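Local coordinates for protein exopolygalacturonate lyase (Vibrio vulnificus, PDB 5A29) that probably cleaves pectic polysaccharides such as polygalacturonate by beta-elimination, as a manganese-binding lyase of polysaccharide lyase family 2, at residues E154-Y159 against M193-S198; A179-H184 against S238-A243. All coordinates share one frame; numbering follows the deposited sequence.

Interaction 1. Residues E154-Y159 against M193-S198; sequences ELKNHY and MGRHGS. With MN (manganese (II) ion), chain C; SRT (S,R meso-tartaric acid), chain R; EDO (1,2-ethanediol), chain G; EDO (1,2-ethanediol), chain H.
Glu-154 and His-196 are the nearest residues of two irregular loop segments, their CA atoms 5.2 Å apart, with no helix or strand pairing on either side. Their side chains run alongside each other to the same manganese ion, bound by Glu-154 OE1 at 2.0 Å and His-196 NE2 at 2.1 Å. Carboxylate and imidazole lie nearly coplanar, 9° apart, with OE1 at the ring edge. The glutamate is extended, CG anti to the backbone N (chi1 172°), which carries the carboxylate out to the metal. Its other oxygen, OE2, accepts a hydrogen bond from a manganese-bound water and pairs with the hydroxyl of Tyr-548, so the carboxylate is fixed at both oxygens; His-133 is the third protein ligand. Arg-195 folds back at chi2 and chi3, its methylene CG packing 3.7 Å from Glu-154 CG. That bend delivers NH1 to Leu-155 O, a 3.0 Å bond with the acceptor in the guanidinium plane and the donor on a carbonyl lone pair. NH1 also lies against Lys-156 CG, while NH2 is held by Asn-235. The extended Lys-156 reaches past the arginine to a tartrate that Lys-333 also holds, NZ donating to O1 at 2.6 Å. Helix 234-250 backs Leu-155 and Lys-156, helix 170-184 touches Leu-155 through Tyr-176 and Phe-180, and helix 331-349 packs on Asn-157 and Tyr-159.

Interaction 2. Residues A179-H184 against S238-A243; sequences AFWQAH and SDLIYA
Leu-240 wedges between Phe-180 and Trp-181 where two helices pack side by side, the axes of the two short segments 10.4 Å apart and running in roughly opposite directions at 145°. The CH-pi contacts dominate. Leu-240 CD2 sits 3.6 Å from the centroid of the Phe-180 ring, only 8° off its normal, and the same methyl lies 3.7 Å from the centroid of the five-membered ring of Trp-181. One carbon thus covers a face of each of two consecutive aromatic residues. Phe-180 holds CG anti to its own nitrogen, which sends the ring across to helix 234-250. Further packing meets the phenyl edge: Ala-243 CB approaches Phe-180 CD2 at 4.0 Å, and Asp-239 CB meets Phe-180 CZ at 3.8 Å, the carboxylate beyond being bonded to the backbone N of Tyr-159 and of His-158. The polar part is a single hydrogen bond, Trp-181 NE1 to Leu-240 O at 2.8 Å. It is bent, with an N-H...O angle of 141°, and the donor stands above the carbonyl plane while the oxygen stays near the indole plane. Trp-181 also packs on Trp-262 and Leu-266 of helix 259-272 and meets Phe-208 edge-to-face. Aromatic faces and a branched aliphatic side chain therefore supply most of this buried interface, and the indole N-H finds its acceptor in a backbone carbonyl of the neighbouring helix.

In the fold
Both contacts are buried, yet their chemistry differs with their place. Interaction 1 joins loops at the manganese and tartrate sites and relies on metal coordination and polar bonds; interaction 2 joins helices 170-184 and 234-250 next to those loops and is chiefly aromatic and aliphatic. Their centres are 8 Å apart, and their segments alternate along the chain. The two also touch directly: Met-193 SD packs on Leu-240 CD1, 3.3 Å away, and Tyr-159 OH probably hydrogen-bonds to Ser-238 OG. In addition, His-184 ND1 bonds to Gly-194 O, tying the end of helix 170-184 to the loop that carries His-196.

Interaction 1. Residues E154-Y159 against M193-S198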
loop_
_atom_site.group_PDB
_atom_site.type_symbol
_atom_site.label_atom_id
_atom_site.label_comp_id
_atom_site.label_asym_id
_atom_site.label_seq_id
_atom_site.Cartn_x
_atom_site.Cartn_y
_atom_site.Cartn_z
ATOM N N GLU A 154 -1.174 9.364 -11.325
ATOM C CA GLU A 154 -0.776 7.981 -11.132
ATOM C C GLU A 154 -0.870 7.600 -9.618
ATOM O O GLU A 154 -0.234 8.260 -8.792
ATOM C CB GLU A 154 0.666 7.778 -11.566
ATOM C CG GLU A 154 1.266 6.395 -11.231
ATOM C CD GLU A 154 2.641 6.181 -11.819
ATOM O OE1 GLU A 154 2.754 6.121 -13.081
ATOM O OE2 GLU A 154 3.695 5.985 -11.066
ATOM N N LEU A 155 -1.586 6.531 -9.314
ATOM C CA LEU A 155 -1.590 5.897 -7.985
ATOM C C LEU A 155 -1.162 4.440 -8.112
ATOM O O LEU A 155 -1.227 3.812 -9.205
ATOM C CB LEU A 155 -2.984 5.953 -7.357
ATOM C CG LEU A 155 -3.663 7.317 -7.138
ATOM C CD1 LEU A 155 -4.904 7.078 -6.323
ATOM C CD2 LEU A 155 -2.692 8.216 -6.400
ATOM N N LYS A 156 -0.709 3.886 -6.993
ATOM C CA LYS A 156 -0.261 2.510 -6.964
ATOM C C LYS A 156 -0.296 2.049 -5.506
ATOM O O LYS A 156 0.684 2.275 -4.779
ATOM C CB LYS A 156 1.178 2.394 -7.523
ATOM C CG LYS A 156 1.701 0.958 -7.691
ATOM C CD LYS A 156 3.221 0.996 -7.979
ATOM C CE LYS A 156 3.843 -0.403 -8.046
ATOM N NZ LYS A 156 5.298 -0.389 -8.479
ATOM N N ASN A 157 -1.392 1.408 -5.106
ATOM C CA ASN A 157 -1.631 1.007 -3.698
ATOM C C ASN A 157 -1.436 2.228 -2.765
ATOM O O ASN A 157 -0.747 2.125 -1.723
ATOM C CB ASN A 157 -0.723 -0.146 -3.246
ATOM C CG ASN A 157 -1.104 -1.470 -3.870
ATOM O OD1 ASN A 157 -2.178 -1.579 -4.509
ATOM N ND2 ASN A 157 -0.228 -2.465 -3.743
ATOM N N HIS A 158 -2.022 3.375 -3.145
ATOM C CA HIS A 158 -1.926 4.599 -2.304
ATOM C C HIS A 158 -2.945 4.614 -1.188
ATOM O O HIS A 158 -2.629 5.063 -0.071
ATOM C CB HIS A 158 -2.125 5.840 -3.115
ATOM C CG HIS A 158 -0.862 6.359 -3.752
ATOM N ND1 HIS A 158 -0.263 5.745 -4.841
ATOM C CD2 HIS A 158 -0.129 7.481 -3.505
ATOM C CE1 HIS A 158 0.808 6.435 -5.210
ATOM N NE2 HIS A 158 0.895 7.511 -4.437
ATOM N N TYR A 159 -4.144 4.070 -1.456
ATOM C CA TYR A 159 -5.228 3.988 -0.443
ATOM C C TYR A 159 -5.429 5.273 0.373
ATOM O O TYR A 159 -5.154 5.302 1.614
ATOM C CB TYR A 159 -5.006 2.827 0.487
ATOM C CG TYR A 159 -4.683 1.485 -0.158
ATOM C CD1 TYR A 159 -5.410 1.012 -1.262
ATOM C CD2 TYR A 159 -3.689 0.647 0.387
ATOM C CE1 TYR A 159 -5.098 -0.237 -1.830
ATOM C CE2 TYR A 159 -3.419 -0.610 -0.143
ATOM C CZ TYR A 159 -4.139 -1.033 -1.264
ATOM O OH TYR A 159 -3.918 -2.287 -1.820
ATOM N N MET A 193 -6.739 -1.425 -17.026
ATOM C CA MET A 193 -6.595 -0.162 -16.247
ATOM C C MET A 193 -5.291 0.487 -16.616
ATOM O O MET A 193 -4.258 -0.174 -16.543
ATOM C CB MET A 193 -6.525 -0.518 -14.735
ATOM C CG MET A 193 -7.891 -1.108 -14.352
ATOM S SD MET A 193 -7.920 -1.900 -12.700
ATOM C CE MET A 193 -7.193 -3.512 -12.978
ATOM N N GLY A 194 -5.350 1.746 -17.031
ATOM C CA GLY A 194 -4.140 2.489 -17.391
ATOM C C GLY A 194 -3.564 3.004 -16.061
ATOM O O GLY A 194 -4.289 3.207 -15.102
ATOM N N ARG A 195 -2.261 3.166 -16.007
ATOM C CA ARG A 195 -1.589 3.736 -14.827
ATOM C C ARG A 195 -1.553 5.247 -14.921
ATOM O O ARG A 195 -1.430 5.925 -13.925
ATOM C CB ARG A 195 -0.135 3.233 -14.813
ATOM C CG ARG A 195 0.590 3.542 -13.491
ATOM C CD ARG A 195 -0.078 2.821 -12.306
ATOM N NE ARG A 195 0.069 1.356 -12.433
ATOM C CZ ARG A 195 -0.279 0.506 -11.454
ATOM N NH1 ARG A 195 -0.761 1.000 -10.288
ATOM N NH2 ARG A 195 -0.062 -0.791 -11.606
ATOM N N HIS A 196 -1.569 5.792 -16.138
ATOM C CA HIS A 196 -1.295 7.215 -16.292
ATOM C C HIS A 196 -2.546 7.970 -16.657
ATOM O O HIS A 196 -2.873 8.081 -17.836
ATOM C CB HIS A 196 -0.224 7.410 -17.348
ATOM C CG HIS A 196 1.117 6.953 -16.913
ATOM N ND1 HIS A 196 2.143 6.688 -17.793
ATOM C CD2 HIS A 196 1.594 6.665 -15.671
ATOM C CE1 HIS A 196 3.218 6.305 -17.103
ATOM N NE2 HIS A 196 2.906 6.303 -15.817
ATOM N N GLY A 197 -3.286 8.457 -15.665
ATOM C CA GLY A 197 -4.604 9.049 -15.908
ATOM C C GLY A 197 -4.498 10.474 -16.441
ATOM O O GLY A 197 -3.615 11.296 -15.990
ATOM N N SER A 198 -5.338 10.795 -17.433
ATOM C CA SER A 198 -5.167 12.099 -18.086
ATOM C C SER A 198 -5.905 13.214 -17.344
ATOM O O SER A 198 -7.094 13.062 -17.028
ATOM C CB SER A 198 -5.717 12.080 -19.545
ATOM O OG SER A 198 -5.588 13.417 -20.012
HETATM MN MN MN C . 4.307 5.893 -14.301
HETATM O O1 SRT R . 6.999 -1.056 -6.653
HETATM O O11 SRT R . 5.508 -0.468 -5.198
HETATM C C1 SRT R . 6.555 -1.075 -5.498
HETATM C C2 SRT R . 7.306 -1.931 -4.493
HETATM O O2 SRT R . 8.325 -1.281 -3.762
HETATM C C3 SRT R . 6.317 -2.705 -3.627
HETATM O O3 SRT R . 5.763 -3.625 -4.586
HETATM C C4 SRT R . 7.029 -3.326 -2.446
HETATM O O4 SRT R . 6.943 -2.653 -1.397
HETATM O O41 SRT R . 7.738 -4.385 -2.541
HETATM C C1 EDO G . -1.212 4.282 -19.498
HETATM O O1 EDO G . -2.346 4.866 -18.817
HETATM C C2 EDO G . -0.291 3.474 -18.572
HETATM O O2 EDO G . -0.728 2.093 -18.379
HETATM C C1 EDO H . -2.936 4.356 2.933
HETATM O O1 EDO H . -2.975 3.678 4.237
HETATM C C2 EDO H . -2.745 5.889 2.827
HETATM O O2 EDO H . -1.537 6.369 2.171
HETATM O O HOH W 1 5.736 5.386 -12.623
#

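Interaction 2. Residues A179-H184 against S238-A243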
loop_
_atom_site.group_PDB
_atom_site.type_symbol
_atom_site.label_atom_id
_atom_site.label_comp_id
_atom_site.label_asym_id
_atom_site.label_seq_id
_atom_site.Cartn_x
_atom_site.Cartn_y
_atom_site.Cartn_z
ATOM N N ALA A 179 -13.955 10.349 -11.074
ATOM C CA ALA A 179 -12.945 10.768 -12.045
ATOM C C ALA A 179 -11.817 9.765 -12.096
ATOM O O ALA A 179 -11.253 9.515 -13.159
ATOM C CB ALA A 179 -12.382 12.159 -11.712
ATOM N N PHE A 180 -11.505 9.153 -10.947
ATOM C CA PHE A 180 -10.362 8.177 -10.889
ATOM C C PHE A 180 -10.769 6.971 -11.805
ATOM O O PHE A 180 -10.022 6.521 -12.661
ATOM C CB PHE A 180 -10.257 7.773 -9.376
ATOM C CG PHE A 180 -9.208 6.714 -9.065
ATOM C CD1 PHE A 180 -8.076 6.560 -9.844
ATOM C CD2 PHE A 180 -9.351 5.939 -7.934
ATOM C CE1 PHE A 180 -7.061 5.622 -9.509
ATOM C CE2 PHE A 180 -8.381 4.976 -7.576
ATOM C CZ PHE A 180 -7.248 4.786 -8.396
ATOM N N TRP A 181 -11.938 6.412 -11.561
ATOM C CA TRP A 181 -12.428 5.294 -12.406
ATOM C C TRP A 181 -12.499 5.726 -13.897
ATOM O O TRP A 181 -12.007 5.032 -14.776
ATOM C CB TRP A 181 -13.769 4.778 -11.895
ATOM C CG TRP A 181 -13.644 3.717 -10.834
ATOM C CD1 TRP A 181 -13.253 3.899 -9.489
ATOM C CD2 TRP A 181 -13.895 2.316 -10.996
ATOM N NE1 TRP A 181 -13.258 2.670 -8.838
ATOM C CE2 TRP A 181 -13.669 1.696 -9.725
ATOM C CE3 TRP A 181 -14.342 1.512 -12.090
ATOM C CZ2 TRP A 181 -13.858 0.338 -9.526
ATOM C CZ3 TRP A 181 -14.515 0.157 -11.898
ATOM C CH2 TRP A 181 -14.297 -0.428 -10.618
ATOM N N GLN A 182 -13.082 6.890 -14.158
ATOM C CA GLN A 182 -13.260 7.366 -15.559
ATOM C C GLN A 182 -11.912 7.531 -16.264
ATOM O O GLN A 182 -11.739 7.149 -17.407
ATOM C CB GLN A 182 -14.105 8.683 -15.519
ATOM C CG GLN A 182 -14.137 9.463 -16.848
ATOM C CD GLN A 182 -15.113 8.827 -17.858
ATOM O OE1 GLN A 182 -15.629 7.755 -17.619
ATOM N NE2 GLN A 182 -15.329 9.479 -18.992
ATOM N N ALA A 183 -10.882 8.004 -15.570
ATOM C CA ALA A 183 -9.616 8.241 -16.197
ATOM C C ALA A 183 -8.775 6.999 -16.308
ATOM O O ALA A 183 -7.882 6.977 -17.097
ATOM C CB ALA A 183 -8.820 9.319 -15.425
ATOM N N HIS A 184 -8.985 6.007 -15.462
ATOM C CA HIS A 184 -8.056 4.854 -15.507
ATOM C C HIS A 184 -8.644 3.609 -16.155
ATOM O O HIS A 184 -7.887 2.777 -16.632
ATOM C CB HIS A 184 -7.547 4.557 -14.075
ATOM C CG HIS A 184 -6.626 5.623 -13.578
ATOM N ND1 HIS A 184 -5.251 5.482 -13.627
ATOM C CD2 HIS A 184 -6.875 6.848 -13.038
ATOM C CE1 HIS A 184 -4.693 6.598 -13.163
ATOM N NE2 HIS A 184 -5.649 7.435 -12.794
ATOM N N SER A 238 -6.566 -2.769 -6.844
ATOM C CA SER A 238 -6.900 -2.712 -5.420
ATOM C C SER A 238 -7.359 -1.258 -5.077
ATOM O O SER A 238 -8.345 -1.080 -4.362
ATOM C CB SER A 238 -5.643 -3.156 -4.541
ATOM O OG SER A 238 -6.068 -3.179 -3.150
ATOM N N ASP A 239 -6.678 -0.208 -5.552
ATOM C CA ASP A 239 -7.112 1.193 -5.208
ATOM C C ASP A 239 -8.484 1.461 -5.841
ATOM O O ASP A 239 -9.296 2.195 -5.299
ATOM C CB ASP A 239 -6.167 2.212 -5.848
ATOM C CG ASP A 239 -5.147 2.827 -4.845
ATOM O OD1 ASP A 239 -5.496 3.248 -3.700
ATOM O OD2 ASP A 239 -4.010 2.962 -5.266
ATOM N N LEU A 240 -8.697 0.987 -7.072
ATOM C CA LEU A 240 -10.038 1.186 -7.681
ATOM C C LEU A 240 -11.178 0.548 -6.929
ATOM O O LEU A 240 -12.213 1.191 -6.742
ATOM C CB LEU A 240 -10.041 0.710 -9.167
ATOM C CG LEU A 240 -9.212 1.682 -10.048
ATOM C CD1 LEU A 240 -8.886 0.990 -11.386
ATOM C CD2 LEU A 240 -9.896 3.041 -10.299
ATOM N N ILE A 241 -10.960 -0.666 -6.466
ATOM C CA ILE A 241 -11.957 -1.445 -5.697
ATOM C C ILE A 241 -12.213 -0.674 -4.383
ATOM O O ILE A 241 -13.365 -0.428 -4.041
ATOM C CB ILE A 241 -11.417 -2.853 -5.360
ATOM C CG1 ILE A 241 -11.398 -3.762 -6.637
ATOM C CG2 ILE A 241 -12.274 -3.553 -4.353
ATOM C CD1 ILE A 241 -10.417 -4.888 -6.535
ATOM N N TYR A 242 -11.129 -0.281 -3.709
ATOM C CA TYR A 242 -11.240 0.448 -2.441
ATOM C C TYR A 242 -12.078 1.737 -2.650
ATOM O O TYR A 242 -12.978 2.031 -1.847
ATOM C CB TYR A 242 -9.811 0.747 -1.848
ATOM C CG TYR A 242 -9.877 1.550 -0.527
ATOM C CD1 TYR A 242 -10.633 1.096 0.572
ATOM C CD2 TYR A 242 -9.118 2.713 -0.384
ATOM C CE1 TYR A 242 -10.676 1.846 1.757
ATOM C CE2 TYR A 242 -9.170 3.462 0.792
ATOM C CZ TYR A 242 -9.926 3.013 1.848
ATOM O OH TYR A 242 -10.032 3.824 2.989
ATOM N N ALA A 243 -11.766 2.497 -3.704
ATOM C CA ALA A 243 -12.427 3.793 -3.927
ATOM C C ALA A 243 -13.913 3.616 -4.209
ATOM O O ALA A 243 -14.734 4.316 -3.629
ATOM C CB ALA A 243 -11.755 4.578 -5.015
#